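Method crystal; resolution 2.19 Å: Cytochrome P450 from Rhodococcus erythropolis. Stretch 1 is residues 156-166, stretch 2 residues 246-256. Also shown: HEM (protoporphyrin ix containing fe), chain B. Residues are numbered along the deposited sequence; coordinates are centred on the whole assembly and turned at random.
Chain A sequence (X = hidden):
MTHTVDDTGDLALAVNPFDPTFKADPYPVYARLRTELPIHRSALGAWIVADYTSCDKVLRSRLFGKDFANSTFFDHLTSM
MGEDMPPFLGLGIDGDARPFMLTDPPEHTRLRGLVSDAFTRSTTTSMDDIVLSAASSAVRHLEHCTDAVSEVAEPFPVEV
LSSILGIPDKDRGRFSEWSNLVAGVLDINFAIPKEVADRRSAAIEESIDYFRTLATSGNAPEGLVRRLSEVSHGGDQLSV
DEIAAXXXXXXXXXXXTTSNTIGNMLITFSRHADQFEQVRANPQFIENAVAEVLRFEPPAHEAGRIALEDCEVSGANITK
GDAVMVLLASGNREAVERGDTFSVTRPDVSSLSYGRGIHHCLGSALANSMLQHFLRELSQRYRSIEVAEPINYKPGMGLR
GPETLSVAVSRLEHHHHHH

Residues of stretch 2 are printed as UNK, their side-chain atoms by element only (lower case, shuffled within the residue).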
# COMPACT_ATOMS: atom_id res chain seq x y z
N PHE A 156 -9.79 9.63 -5.11
CA PHE A 156 -8.64 10.27 -5.72
C PHE A 156 -7.75 9.22 -6.48
O PHE A 156 -7.59 9.30 -7.70
CB PHE A 156 -7.95 11.22 -4.69
CG PHE A 156 -6.62 11.74 -5.12
CD1 PHE A 156 -6.40 12.21 -6.41
CD2 PHE A 156 -5.54 11.74 -4.21
CE1 PHE A 156 -5.15 12.68 -6.80
CE2 PHE A 156 -4.31 12.21 -4.58
CZ PHE A 156 -4.11 12.68 -5.89
N PRO A 157 -7.21 8.20 -5.78
CA PRO A 157 -6.50 7.17 -6.57
C PRO A 157 -7.33 6.42 -7.62
O PRO A 157 -6.78 5.99 -8.65
CB PRO A 157 -6.01 6.18 -5.47
CG PRO A 157 -6.97 6.42 -4.35
CD PRO A 157 -7.09 7.92 -4.35
N VAL A 158 -8.63 6.22 -7.37
CA VAL A 158 -9.50 5.59 -8.39
C VAL A 158 -9.55 6.45 -9.66
O VAL A 158 -9.54 5.92 -10.77
CB VAL A 158 -10.97 5.34 -7.90
CG1 VAL A 158 -11.89 5.08 -9.11
CG2 VAL A 158 -11.05 4.16 -6.92
N GLU A 159 -9.60 7.77 -9.52
CA GLU A 159 -9.67 8.61 -10.68
C GLU A 159 -8.32 8.54 -11.39
O GLU A 159 -8.28 8.37 -12.61
CB GLU A 159 -10.07 10.03 -10.30
CG GLU A 159 -10.59 10.89 -11.45
CD GLU A 159 -11.61 10.19 -12.37
OE1 GLU A 159 -11.85 8.96 -12.21
OE2 GLU A 159 -12.17 10.88 -13.26
N VAL A 160 -7.23 8.58 -10.62
CA VAL A 160 -5.89 8.61 -11.23
C VAL A 160 -5.54 7.33 -12.00
O VAL A 160 -5.01 7.37 -13.14
CB VAL A 160 -4.78 8.90 -10.19
CG1 VAL A 160 -3.41 8.80 -10.84
CG2 VAL A 160 -4.93 10.30 -9.57
N LEU A 161 -5.83 6.19 -11.37
CA LEU A 161 -5.55 4.91 -11.95
C LEU A 161 -6.40 4.62 -13.18
O LEU A 161 -5.89 4.09 -14.18
CB LEU A 161 -5.70 3.81 -10.89
CG LEU A 161 -4.64 3.91 -9.78
CD1 LEU A 161 -4.96 3.01 -8.59
CD2 LEU A 161 -3.28 3.53 -10.36
N SER A 162 -7.67 5.02 -13.12
CA SER A 162 -8.54 4.96 -14.31
C SER A 162 -7.88 5.65 -15.49
O SER A 162 -8.00 5.19 -16.62
CB SER A 162 -9.88 5.64 -14.05
OG SER A 162 -10.86 5.09 -14.91
N SER A 163 -7.19 6.75 -15.23
CA SER A 163 -6.55 7.55 -16.28
C SER A 163 -5.20 6.95 -16.72
O SER A 163 -4.98 6.80 -17.90
CB SER A 163 -6.41 9.02 -15.84
OG SER A 163 -5.54 9.73 -16.70
N ILE A 164 -4.33 6.58 -15.76
CA ILE A 164 -3.11 5.79 -16.05
C ILE A 164 -3.38 4.53 -16.95
O ILE A 164 -2.63 4.27 -17.89
CB ILE A 164 -2.36 5.32 -14.76
CG1 ILE A 164 -2.08 6.47 -13.77
CG2 ILE A 164 -1.04 4.63 -15.12
CD1 ILE A 164 -0.94 7.41 -14.14
N LEU A 165 -4.44 3.78 -16.65
CA LEU A 165 -4.77 2.52 -17.35
C LEU A 165 -5.39 2.68 -18.76
O LEU A 165 -5.33 1.76 -19.59
CB LEU A 165 -5.72 1.70 -16.50
CG LEU A 165 -5.24 0.97 -15.24
CD1 LEU A 165 -6.37 0.86 -14.21
CD2 LEU A 165 -4.78 -0.42 -15.62
N GLY A 166 -6.01 3.83 -19.01
CA GLY A 166 -6.62 4.11 -20.31
C GLY A 166 -7.98 3.45 -20.33
O GLY A 166 -8.38 2.86 -21.34
N UNK A 246 -1.70 -8.27 -13.99
CA UNK A 246 -1.04 -7.00 -13.76
C UNK A 246 -1.96 -5.79 -13.67
O UNK A 246 -1.84 -4.94 -12.78
c UNK A 246 -0.04 -6.69 -14.91
o UNK A 246 0.93 -7.71 -14.98
c UNK A 246 0.60 -5.35 -14.70
N UNK A 247 -2.87 -5.65 -14.61
CA UNK A 247 -3.91 -4.59 -14.46
C UNK A 247 -4.64 -4.62 -13.11
O UNK A 247 -4.74 -3.58 -12.41
c UNK A 247 -4.84 -4.55 -15.67
s UNK A 247 -3.95 -4.03 -17.17
N UNK A 248 -5.11 -5.81 -12.72
CA UNK A 248 -5.78 -5.99 -11.42
C UNK A 248 -4.80 -5.66 -10.28
O UNK A 248 -5.18 -5.03 -9.28
c UNK A 248 -7.12 -9.12 -9.61
c UNK A 248 -6.24 -7.43 -11.22
c UNK A 248 -8.10 -6.88 -9.44
c UNK A 248 -7.45 -7.88 -10.38
N UNK A 249 -3.53 -6.10 -10.40
CA UNK A 249 -2.58 -5.92 -9.30
C UNK A 249 -2.39 -4.43 -9.03
O UNK A 249 -2.43 -3.93 -7.88
c UNK A 249 1.27 -6.63 -9.39
c UNK A 249 -0.03 -6.04 -8.86
c UNK A 249 -0.19 -6.46 -7.39
c UNK A 249 -1.24 -6.61 -9.59
N UNK A 250 -2.20 -3.70 -10.12
CA UNK A 250 -2.10 -2.27 -10.10
C UNK A 250 -3.35 -1.56 -9.59
O UNK A 250 -3.23 -0.58 -8.85
c UNK A 250 -1.62 -1.80 -11.45
c UNK A 250 -0.07 -2.08 -11.41
c UNK A 250 -2.05 -0.37 -11.70
c UNK A 250 0.75 -1.30 -12.36
N UNK A 251 -4.53 -2.07 -9.91
CA UNK A 251 -5.78 -1.51 -9.38
C UNK A 251 -5.94 -1.72 -7.88
O UNK A 251 -6.64 -0.91 -7.22
o UNK A 251 -6.89 -1.86 -11.47
c UNK A 251 -6.97 -2.14 -10.07
c UNK A 251 -8.37 -1.58 -9.49
N UNK A 252 -5.36 -2.81 -7.32
CA UNK A 252 -5.47 -3.09 -5.90
C UNK A 252 -4.27 -2.36 -5.19
O UNK A 252 -4.43 -1.58 -4.22
c UNK A 252 -6.43 -5.48 -6.30
c UNK A 252 -5.34 -4.61 -5.64
c UNK A 252 -5.31 -4.83 -4.13
N UNK A 253 -3.05 -2.64 -5.67
CA UNK A 253 -1.88 -2.06 -5.10
C UNK A 253 -1.99 -0.58 -4.80
O UNK A 253 -1.73 -0.20 -3.68
c UNK A 253 -0.58 -2.42 -5.92
N UNK A 254 -2.49 0.23 -5.71
CA UNK A 254 -2.49 1.70 -5.51
C UNK A 254 -3.68 2.36 -4.85
O UNK A 254 -3.71 3.59 -4.64
N UNK A 255 -4.69 1.57 -4.50
CA UNK A 255 -5.88 2.14 -3.89
C UNK A 255 -5.76 2.40 -2.37
O UNK A 255 -5.75 3.53 -1.95
c UNK A 255 -7.77 1.34 -5.46
n UNK A 255 -10.14 1.20 -5.08
c UNK A 255 -9.10 0.53 -5.48
c UNK A 255 -7.08 1.22 -4.12
o UNK A 255 -9.15 -0.71 -5.80
N UNK A 256 -5.69 1.35 -1.54
CA UNK A 256 -5.81 1.57 -0.10
C UNK A 256 -4.54 2.12 0.52
O UNK A 256 -4.62 2.80 1.52
o UNK A 256 -9.60 -0.99 1.58
c UNK A 256 -6.29 0.32 0.67
c UNK A 256 -7.77 0.45 1.07
c UNK A 256 -8.34 -0.86 1.54
o UNK A 256 -7.52 -1.78 1.85
CHA HEM B . 4.87 -3.17 -3.62
CHB HEM B . 3.96 0.38 -0.27
CHC HEM B . 1.56 2.98 -3.67
CHD HEM B . 2.33 -0.74 -7.00
C1A HEM B . 4.74 -2.37 -2.43
C2A HEM B . 5.21 -2.89 -1.10
C3A HEM B . 4.94 -1.84 -0.15
C4A HEM B . 4.31 -0.80 -0.97
CMA HEM B . 5.23 -1.83 1.37
CAA HEM B . 5.89 -4.20 -0.67
CBA HEM B . 7.39 -3.91 -0.89
CGA HEM B . 8.28 -5.01 -0.28
O1A HEM B . 7.85 -6.19 -0.11
O2A HEM B . 9.48 -4.71 -0.01
C1B HEM B . 3.19 1.41 -0.96
C2B HEM B . 2.91 2.65 -0.24
C3B HEM B . 2.18 3.37 -1.25
C4B HEM B . 2.13 2.49 -2.42
CMB HEM B . 3.20 3.09 1.17
CAB HEM B . 1.64 4.73 -1.04
CBB HEM B . 0.42 5.01 -1.43
C1C HEM B . 1.59 2.21 -4.90
C2C HEM B . 0.85 2.60 -6.09
C3C HEM B . 1.09 1.49 -7.04
C4C HEM B . 1.92 0.51 -6.38
CMC HEM B . 0.04 3.86 -6.24
CAC HEM B . 0.56 1.30 -8.43
CBC HEM B . -0.02 2.26 -9.10
C1D HEM B . 3.07 -1.81 -6.32
C2D HEM B . 3.55 -2.96 -7.08
C3D HEM B . 4.32 -3.73 -6.08
C4D HEM B . 4.23 -2.86 -4.89
CMD HEM B . 3.24 -3.30 -8.52
CAD HEM B . 5.02 -5.05 -6.25
CBD HEM B . 6.51 -4.72 -6.51
CGD HEM B . 7.34 -5.94 -6.72
O1D HEM B . 8.29 -5.84 -7.55
O2D HEM B . 7.07 -7.00 -6.07
NA HEM B . 4.27 -0.99 -2.42
NB HEM B . 2.79 1.32 -2.26
NC HEM B . 2.30 0.98 -5.07
ND HEM B . 3.52 -1.72 -5.03
FE HEM B . 3.02 -0.17 -3.71
O HOH W 1 0.92 -0.98 -2.67

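Position 246 carries three side-chain atoms, one carbon bearing an oxygen and a carbon, and touches nothing on stretch 1: Thr 246, its hydroxyl hydrogen-bonded elsewhere in the structure. Position 247 has one carbon and then a sulfur, which sets it apart as Cys 247; SG lies 4.0 Å from CD2 of Leu 165, an apolar contact.

Position 248 has four carbons forked at the second, with CA-to-CB pointing away from stretch 1, so it is Leu 248. Position 249 repeats that pattern, also out of reach of stretch 1, and is Leu 249; its CD2 instead comes within 4.0 Å of HEM CMD.

At position 250 the four carbons fork at the first, one arm two carbons long, and CB points toward stretch 1. This is Ile 250, whose CG2 sits 4.3 Å from CD2 of Leu 161. Position 251 shows one carbon bearing an oxygen and a carbon; the oxygen is 3.9 Å from CD1 of Leu 165. The shape fits Thr 251, and OG1 donates a hydrogen bond to Cys 247 O at 2.9 Å, so the polar group is satisfied within its own helix while facing a leucine.

Position 252 has three carbons, forked at the first, and its CA-to-CB bond points away from stretch 1: Val 252. Position 253 has a lone carbon, hence Ala 253, with CB 3.5 Å from HEM CHD; its carbonyl O accepts from water 1 at 2.9 Å, and that water binds HEM FE at 2.5 Å.

Position 254 has no side-chain atoms and is Gly 254. An ideal CB would lie 2.9 Å from HEM CMC, a clash, and a tight 3.2 Å from CD1 of Leu 161. Pro 157 CB lies 3.6 Å from Gly 254 O.

Position 255 has three carbons in a row, the third carrying an oxygen and a nitrogen: Gln 255. Its CA-to-CB bond points sideways, and the side chain reaches Val 158, while Pro 157 CG lies 3.9 Å from Gln 255 O. Position 256 ends its three carbons with two oxygens, and its CA-to-CB bond points away from stretch 1: Glu 256.

The helices run roughly antiparallel, at 149°, with axes 9.0 Å apart at closest approach. Pro 157, Leu 161 and Leu 165, spaced four apart, all point toward stretch 2 and pair in register with Gln 255, Thr 251 and Cys 247. No hydrogen bond crosses; packing carries the contact, much of it leucine methyls and proline ring against backbone atoms of stretch 2. One helix supplies a ridge, and the other keeps Gly 254 bare where heme and leucine converge.

Stretch 2 (246-256) TCLLITVAGQE
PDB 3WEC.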